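Niemann-Pick type C2 protein (Camponotus japonicus, PDB 3WEA) probably binds and carries small hydrophobic ligands such as lipids. Local coordinates at residues I18-P23 and S34-S39; V48-A53 and K70-K75. All blocks are in the same frame, centred on the assembly; numbering follows the deposited sequence.

Contact 1. Residues I18-P23 and S34-S39; sequences ISSCDP and SEIHVS
S19 and H37 are joined by two nearly straight hydrogen bonds that together close the end of a strand pair. The backbone N of S19 gives its hydrogen to the carbonyl O of H37 at 2.8 Å, arriving almost along the C=O axis, while the backbone N of H37 donates to S19 OG, also at 2.8 Å. OG thus takes the place that the carbonyl O of S19 itself would have in a continued antiparallel ladder, since the chain leaves the strand here in a type I turn from I18 to C21, closed by C21 N on I18 O. The chi1 of S19, 68°, sets OG between its own backbone N and carbonyl carbon, and from there it reaches over to the neighbouring strand.

The tight part lies on the inner face. I18 sends CG2, trans to its backbone N, against I36 CG2 at 3.6 Å, the two side chains meeting at a slant; its other branch, CG1, runs beside V38 CG2 at 4.0 Å, both side chains pointing the same way. W112 touches both I18 and V38, and F97 of strand 91-98 packs on I36. S20 OG, 3.8 Å from I36 CG2, is hydrogen-bonded to S29 O. On the outer face the packing is looser: S19 OG stands 3.8 Å from H37 CB, and the imidazole lies in an exposed position, with a weak hydrogen bond between ND1 and T96 OG1.

I18 and V38 form an antiparallel non-hydrogen-bonded pair, the last rung between strands 11-18 and 35-44, in the three-stranded sheet of the ML-domain beta-sandwich.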
# COMPACT_ATOMS: atom_id res chain seq x y z
N ILE A 18 -5.23 6.05 -5.96
CA ILE A 18 -6.27 5.68 -5.02
C ILE A 18 -7.56 6.32 -5.50
O ILE A 18 -7.66 7.54 -5.55
CB ILE A 18 -5.96 6.10 -3.59
CG1 ILE A 18 -4.69 5.36 -3.08
CG2 ILE A 18 -7.14 5.76 -2.66
CD1 ILE A 18 -4.22 5.86 -1.73
N SER A 19 -8.54 5.47 -5.81
CA SER A 19 -9.79 5.94 -6.42
C SER A 19 -10.52 7.10 -5.72
O SER A 19 -11.20 7.89 -6.39
CB SER A 19 -10.75 4.77 -6.64
OG SER A 19 -11.22 4.27 -5.38
N SER A 20 -10.43 7.21 -4.39
CA SER A 20 -11.17 8.27 -3.70
C SER A 20 -10.48 9.63 -3.57
O SER A 20 -11.00 10.52 -2.87
CB SER A 20 -11.68 7.79 -2.33
OG SER A 20 -10.64 7.28 -1.52
N CYS A 21 -9.34 9.81 -4.24
CA CYS A 21 -8.53 11.01 -4.03
C CYS A 21 -7.60 11.34 -5.21
O CYS A 21 -7.17 10.45 -5.93
CB CYS A 21 -7.77 10.97 -2.69
SG CYS A 21 -6.46 9.72 -2.43
N ASP A 22 -7.33 12.63 -5.36
CA ASP A 22 -6.39 13.15 -6.36
C ASP A 22 -5.23 13.70 -5.54
O ASP A 22 -5.44 14.25 -4.45
CB ASP A 22 -7.00 14.32 -7.11
CG ASP A 22 -7.99 13.90 -8.20
OD1 ASP A 22 -7.54 13.39 -9.26
OD2 ASP A 22 -9.20 14.13 -8.01
N PRO A 23 -4.00 13.58 -6.05
CA PRO A 23 -2.92 14.11 -5.24
C PRO A 23 -2.83 15.65 -5.32
O PRO A 23 -1.96 16.24 -4.71
CB PRO A 23 -1.68 13.39 -5.80
CG PRO A 23 -2.02 13.21 -7.27
CD PRO A 23 -3.50 12.85 -7.24
N SER A 34 -17.61 2.67 1.42
CA SER A 34 -17.54 2.68 -0.02
C SER A 34 -16.34 1.85 -0.46
O SER A 34 -15.39 1.66 0.30
CB SER A 34 -17.43 4.10 -0.56
OG SER A 34 -16.24 4.71 -0.12
N GLU A 35 -16.40 1.34 -1.68
CA GLU A 35 -15.31 0.55 -2.22
C GLU A 35 -14.22 1.49 -2.73
O GLU A 35 -14.50 2.39 -3.52
CB GLU A 35 -15.80 -0.34 -3.35
CG GLU A 35 -16.36 -1.67 -2.87
CD GLU A 35 -16.31 -2.72 -3.95
OE1 GLU A 35 -16.23 -2.34 -5.14
OE2 GLU A 35 -16.34 -3.92 -3.62
N ILE A 36 -13.01 1.29 -2.23
CA ILE A 36 -11.84 2.07 -2.68
C ILE A 36 -10.96 1.15 -3.51
O ILE A 36 -10.67 0.03 -3.08
CB ILE A 36 -11.04 2.64 -1.49
CG1 ILE A 36 -11.98 3.37 -0.53
CG2 ILE A 36 -9.94 3.58 -1.96
CD1 ILE A 36 -11.32 3.71 0.78
N HIS A 37 -10.55 1.62 -4.68
CA HIS A 37 -9.64 0.91 -5.55
C HIS A 37 -8.26 1.54 -5.43
O HIS A 37 -8.11 2.77 -5.51
CB HIS A 37 -10.10 0.97 -7.01
CG HIS A 37 -11.54 0.58 -7.19
ND1 HIS A 37 -12.15 -0.38 -6.41
CD2 HIS A 37 -12.47 1.02 -8.06
CE1 HIS A 37 -13.41 -0.50 -6.79
NE2 HIS A 37 -13.63 0.34 -7.78
N VAL A 38 -7.27 0.68 -5.21
CA VAL A 38 -5.85 1.07 -5.13
C VAL A 38 -5.01 0.36 -6.19
O VAL A 38 -5.19 -0.86 -6.44
CB VAL A 38 -5.25 0.78 -3.74
CG1 VAL A 38 -3.75 1.08 -3.74
CG2 VAL A 38 -5.96 1.61 -2.68
N SER A 39 -4.13 1.13 -6.82
CA SER A 39 -3.17 0.64 -7.82
C SER A 39 -1.78 1.13 -7.43
O SER A 39 -1.62 2.29 -7.05
CB SER A 39 -3.52 1.19 -9.19
OG SER A 39 -2.44 0.99 -10.06

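Contact 2. Residues V48-A53 and K70-K75; sequences VKNVEA and KPEICK
V51 and I73 make the apolar heart of this contact, crossing at a slant. In I73, CB carries two branches to different partners: CG1 lies 3.7 Å from V51 CB and as near to V51 CG1, CD1 beyond it stays over the same valine, 3.8 Å from V51 CB, and CG2 turns to A53 CB at 4.0 Å. With a chi1 of 62°, CG1 is wedged between backbone N and carbonyl carbon, which directs it at the valine. V51 CG2 meets C74 SG, whose disulfide to C83 ties down the loop 70-75. This loop of the ML-domain beta-sandwich lies alongside the start of strand 52-59, where A53 N donates to P71 O at 2.7 Å, and E72 centres an inverse gamma turn.

On the polar side of the contact, a water is held by three hydrogen bonds, donating to N50 OD1 and V51 O and accepting from C74 N. N50 ND2 makes a weak hydrogen bond to E72 OE1 at 3.4 Å, amide and carboxylate planes being 83° apart; K75 NZ grips the same oxygen at 2.6 Å in a salt bridge. Without the amide of N50, as with an alanine here, the water would probably lose one of its acceptors and E72 OE1 its weak amide donor, K75 remaining as its partner.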
# COMPACT_ATOMS: atom_id res chain seq x y z
N VAL A 48 12.35 -11.54 -6.41
CA VAL A 48 11.63 -11.74 -5.14
C VAL A 48 10.85 -13.06 -5.23
O VAL A 48 10.09 -13.28 -6.20
CB VAL A 48 10.64 -10.57 -4.90
CG1 VAL A 48 9.62 -10.90 -3.81
CG2 VAL A 48 11.40 -9.29 -4.61
N LYS A 49 11.01 -13.92 -4.22
CA LYS A 49 10.34 -15.22 -4.21
C LYS A 49 8.91 -15.20 -3.62
O LYS A 49 8.04 -15.99 -4.03
CB LYS A 49 11.19 -16.27 -3.45
CG LYS A 49 12.32 -16.90 -4.24
CD LYS A 49 12.33 -18.41 -4.02
CE LYS A 49 11.38 -19.15 -4.98
NZ LYS A 49 10.58 -20.21 -4.29
N ASN A 50 8.67 -14.32 -2.65
CA ASN A 50 7.35 -14.16 -2.04
C ASN A 50 7.17 -12.72 -1.54
O ASN A 50 8.14 -12.13 -1.10
CB ASN A 50 7.20 -15.14 -0.87
CG ASN A 50 5.75 -15.33 -0.44
OD1 ASN A 50 4.84 -15.41 -1.26
ND2 ASN A 50 5.54 -15.42 0.88
N VAL A 51 5.96 -12.17 -1.65
CA VAL A 51 5.66 -10.82 -1.12
C VAL A 51 4.70 -10.85 0.11
O VAL A 51 3.62 -11.43 0.05
CB VAL A 51 5.07 -9.86 -2.17
CG1 VAL A 51 4.99 -8.44 -1.60
CG2 VAL A 51 5.96 -9.85 -3.41
N GLU A 52 5.12 -10.21 1.20
CA GLU A 52 4.21 -9.96 2.33
C GLU A 52 3.91 -8.46 2.48
O GLU A 52 4.83 -7.66 2.69
CB GLU A 52 4.82 -10.52 3.63
CG GLU A 52 5.05 -12.03 3.58
CD GLU A 52 5.48 -12.62 4.92
OE1 GLU A 52 4.83 -12.33 5.96
OE2 GLU A 52 6.46 -13.39 4.94
N ALA A 53 2.62 -8.11 2.38
CA ALA A 53 2.17 -6.73 2.56
C ALA A 53 1.89 -6.44 4.04
O ALA A 53 1.52 -7.33 4.79
CB ALA A 53 0.93 -6.45 1.73
N LYS A 70 -5.63 -10.41 2.69
CA LYS A 70 -4.68 -11.32 2.03
C LYS A 70 -3.31 -10.65 1.83
O LYS A 70 -3.02 -10.14 0.76
CB LYS A 70 -5.25 -11.83 0.71
CG LYS A 70 -6.48 -12.72 0.86
CD LYS A 70 -6.86 -13.35 -0.48
CE LYS A 70 -8.21 -14.06 -0.41
NZ LYS A 70 -8.60 -14.63 -1.73
N PRO A 71 -2.47 -10.66 2.88
CA PRO A 71 -1.17 -9.97 2.84
C PRO A 71 -0.11 -10.66 1.99
O PRO A 71 0.87 -10.03 1.63
CB PRO A 71 -0.75 -9.94 4.31
CG PRO A 71 -1.42 -11.13 4.92
CD PRO A 71 -2.72 -11.29 4.19
N GLU A 72 -0.30 -11.95 1.69
CA GLU A 72 0.57 -12.64 0.74
C GLU A 72 0.05 -12.41 -0.69
O GLU A 72 -0.64 -13.25 -1.29
CB GLU A 72 0.67 -14.13 1.05
CG GLU A 72 1.41 -14.46 2.34
CD GLU A 72 1.66 -15.95 2.50
OE1 GLU A 72 2.39 -16.52 1.67
OE2 GLU A 72 1.14 -16.56 3.46
N ILE A 73 0.39 -11.24 -1.23
CA ILE A 73 -0.24 -10.75 -2.44
C ILE A 73 0.01 -11.63 -3.69
O ILE A 73 -0.79 -11.62 -4.62
CB ILE A 73 0.07 -9.24 -2.67
CG1 ILE A 73 1.56 -9.01 -2.85
CG2 ILE A 73 -0.35 -8.40 -1.47
CD1 ILE A 73 2.01 -9.01 -4.28
N CYS A 74 1.11 -12.38 -3.70
CA CYS A 74 1.42 -13.29 -4.81
C CYS A 74 0.50 -14.50 -4.86
O CYS A 74 0.39 -15.16 -5.89
CB CYS A 74 2.89 -13.78 -4.77
SG CYS A 74 4.06 -12.61 -5.51
N LYS A 75 -0.15 -14.80 -3.74
CA LYS A 75 -1.06 -15.96 -3.60
C LYS A 75 -2.55 -15.59 -3.59
O LYS A 75 -3.42 -16.43 -3.32
CB LYS A 75 -0.70 -16.74 -2.33
CG LYS A 75 0.56 -17.58 -2.46
CD LYS A 75 1.06 -18.01 -1.09
CE LYS A 75 2.51 -18.42 -1.14
NZ LYS A 75 3.00 -18.67 0.25
O HOH W 1 2.72 -13.62 -1.67

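Contact 1 and contact 2 lie on opposite sides of the chain's centre, with their own centres about 21 Å apart and nearest atoms about 10 Å apart. Both are partly buried, with aliphatic side chains inward and polar groups outward, but they hold different elements: 18-23 and 34-39 belong to the three-stranded sheet and its edge, 48-53 and 70-75 to the other, larger sheet of the sandwich and a loop beside it. In contact 1 a serine hydroxyl extends a regular strand ladder; in contact 2 one direct backbone bond is joined by a bridging water and a weak amide-carboxylate bond, the salt bridge staying within 70-75. A disulfide ties each loop, that of contact 1 joining C21 to C28.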